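Local coordinates for aminopeptidase-like protein (Chaetomium thermophilum, PDB 5JM6) that probably acts as a zinc-dependent aminopeptidase of the M18 family and assembles into a dodecamer connected with the Cvt pathway of selective autophagy, at residues 326-332 with 507-511. Residues are numbered along the deposited sequence; the frame is centred on the assembly and turned at random.
Sequences TDGVIKL and LDFWE
Lys331 and Asp508 form a salt bridge between the start of strand 330-336 and the C-terminal helix 495-514, a helix-on-sheet layer of the alpha/beta catalytic fold of M18 peptidases. The short segments run roughly antiparallel, at 143°, with their axes 9.0 Å apart. The extended chain of Lys331 passes alongside the Leu507 carbonyl, and its NZ meets Asp508 OD1 at 3.1 Å on the anti side, tilted from the carboxylate plane. A second salt bridge takes the same NZ to Asp327 OD2, from above its carboxylate. Outside the segments, NZ also donates to Lys322 O, Asp508 OD1 accepts from Lys322 N and OD2 pairs with Lys504, while Ala324 N holds Asp327 OD2. A methionine in place of Lys331 would probably leave Asp327 without its cation and Asp508 leaning on Lys504. Among apolar contacts, Lys331 CG and CD lie beside Leu507 O and, slightly farther, its CB; Val329 CG1 packs on Glu511 CB at 3.5 Å. Glu511, its CG anti to the backbone N (chi1 173°), extends past Val329 to the turn before the strand. There Gly328 N donates almost straight to the syn side of Glu511 OE2 (2.9 Å), and one water donates to both Glu511 OE2 and Asp327 OD1, bridging two carboxylates.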
loop_
_atom_site.group_PDB
_atom_site.type_symbol
_atom_site.label_atom_id
_atom_site.label_comp_id
_atom_site.label_asym_id
_atom_site.label_seq_id
_atom_site.Cartn_x
_atom_site.Cartn_y
_atom_site.Cartn_z
ATOM N N THR A 326 37.827 63.210 3.880
ATOM C CA THR A 326 38.273 62.605 2.631
ATOM C C THR A 326 37.343 61.508 2.089
ATOM O O THR A 326 37.701 60.810 1.141
ATOM C CB THR A 326 39.695 62.040 2.786
ATOM O OG1 THR A 326 39.757 61.209 3.950
ATOM C CG2 THR A 326 40.688 63.182 2.946
ATOM N N ASP A 327 36.174 61.326 2.706
ATOM C CA ASP A 327 35.221 60.324 2.222
ATOM C C ASP A 327 34.538 60.791 0.945
ATOM O O ASP A 327 33.828 61.795 0.940
ATOM C CB ASP A 327 34.150 60.024 3.275
ATOM C CG ASP A 327 34.646 59.109 4.375
ATOM O OD1 ASP A 327 35.579 58.318 4.124
ATOM O OD2 ASP A 327 34.086 59.175 5.490
ATOM N N GLY A 328 34.718 60.030 -0.128
ATOM C CA GLY A 328 34.189 60.422 -1.419
ATOM C C GLY A 328 32.932 59.681 -1.819
ATOM O O GLY A 328 32.302 60.026 -2.817
ATOM N N VAL A 329 32.558 58.663 -1.051
ATOM C CA VAL A 329 31.388 57.877 -1.410
ATOM C C VAL A 329 30.166 58.261 -0.589
ATOM O O VAL A 329 30.259 59.012 0.381
ATOM C CB VAL A 329 31.652 56.367 -1.221
ATOM C CG1 VAL A 329 32.887 55.948 -1.994
ATOM C CG2 VAL A 329 31.799 56.032 0.259
ATOM N N ILE A 330 29.028 57.692 -0.970
ATOM C CA ILE A 330 27.801 57.812 -0.200
ATOM C C ILE A 330 27.638 56.525 0.593
ATOM O O ILE A 330 27.811 55.432 0.053
ATOM C CB ILE A 330 26.568 58.051 -1.103
ATOM C CG1 ILE A 330 26.601 59.462 -1.695
ATOM C CG2 ILE A 330 25.277 57.833 -0.328
ATOM C CD1 ILE A 330 25.482 59.739 -2.680
ATOM N N LYS A 331 27.339 56.654 1.881
ATOM C CA LYS A 331 27.121 55.494 2.734
ATOM C C LYS A 331 25.636 55.359 3.026
ATOM O O LYS A 331 25.029 56.263 3.590
ATOM C CB LYS A 331 27.919 55.617 4.028
ATOM C CG LYS A 331 29.416 55.623 3.810
ATOM C CD LYS A 331 30.151 56.039 5.064
ATOM C CE LYS A 331 31.623 56.258 4.776
ATOM N NZ LYS A 331 32.407 56.401 6.030
ATOM N N LEU A 332 25.062 54.222 2.648
ATOM C CA LEU A 332 23.614 54.073 2.604
ATOM C C LEU A 332 23.143 52.759 3.220
ATOM O O LEU A 332 23.776 51.718 3.047
ATOM C CB LEU A 332 23.135 54.178 1.149
ATOM C CG LEU A 332 21.647 54.165 0.782
ATOM C CD1 LEU A 332 21.428 54.943 -0.511
ATOM C CD2 LEU A 332 21.105 52.746 0.641
ATOM N N LEU A 507 31.173 50.048 5.264
ATOM C CA LEU A 507 30.853 51.419 4.881
ATOM C C LEU A 507 32.084 52.319 4.977
ATOM O O LEU A 507 32.294 53.181 4.124
ATOM C CB LEU A 507 29.715 51.974 5.745
ATOM C CG LEU A 507 28.367 51.248 5.657
ATOM C CD1 LEU A 507 27.424 51.736 6.742
ATOM C CD2 LEU A 507 27.726 51.413 4.286
ATOM N N ASP A 508 32.912 52.106 5.994
ATOM C CA ASP A 508 34.087 52.951 6.183
ATOM C C ASP A 508 35.222 52.621 5.211
ATOM O O ASP A 508 35.928 53.520 4.757
ATOM C CB ASP A 508 34.601 52.852 7.625
ATOM C CG ASP A 508 33.679 53.530 8.627
ATOM O OD1 ASP A 508 32.698 54.177 8.202
ATOM O OD2 ASP A 508 33.946 53.427 9.842
ATOM N N PHE A 509 35.430 51.339 4.923
ATOM C CA PHE A 509 36.572 50.940 4.100
ATOM C C PHE A 509 36.321 50.626 2.622
ATOM O O PHE A 509 37.281 50.379 1.892
ATOM C CB PHE A 509 37.253 49.728 4.734
ATOM C CG PHE A 509 38.077 50.062 5.942
ATOM C CD1 PHE A 509 39.239 50.804 5.819
ATOM C CD2 PHE A 509 37.697 49.623 7.199
ATOM C CE1 PHE A 509 40.004 51.111 6.928
ATOM C CE2 PHE A 509 38.459 49.924 8.313
ATOM C CZ PHE A 509 39.614 50.669 8.177
ATOM N N TRP A 510 35.069 50.638 2.170
ATOM C CA TRP A 510 34.787 50.209 0.797
ATOM C C TRP A 510 35.557 51.025 -0.239
ATOM O O TRP A 510 36.171 50.461 -1.144
ATOM C CB TRP A 510 33.293 50.285 0.481
ATOM C CG TRP A 510 33.037 50.412 -0.992
ATOM C CD1 TRP A 510 32.519 51.493 -1.641
ATOM C CD2 TRP A 510 33.325 49.437 -2.006
ATOM N NE1 TRP A 510 32.448 51.248 -2.992
ATOM C CE2 TRP A 510 32.939 49.993 -3.241
ATOM C CE3 TRP A 510 33.864 48.146 -1.986
ATOM C CZ2 TRP A 510 33.072 49.304 -4.445
ATOM C CZ3 TRP A 510 33.997 47.464 -3.185
ATOM C CH2 TRP A 510 33.602 48.044 -4.395
ATOM N N GLU A 511 35.529 52.347 -0.095
ATOM C CA GLU A 511 36.173 53.236 -1.059
ATOM C C GLU A 511 37.675 52.985 -1.139
ATOM O O GLU A 511 38.253 52.972 -2.226
ATOM C CB GLU A 511 35.904 54.701 -0.703
ATOM C CG GLU A 511 36.668 55.704 -1.564
ATOM C CD GLU A 511 36.374 57.152 -1.201
ATOM O OE1 GLU A 511 36.473 58.020 -2.097
ATOM O OE2 GLU A 511 36.050 57.425 -0.026
HETATM O O HOH W 1 34.668 56.568 2.023
#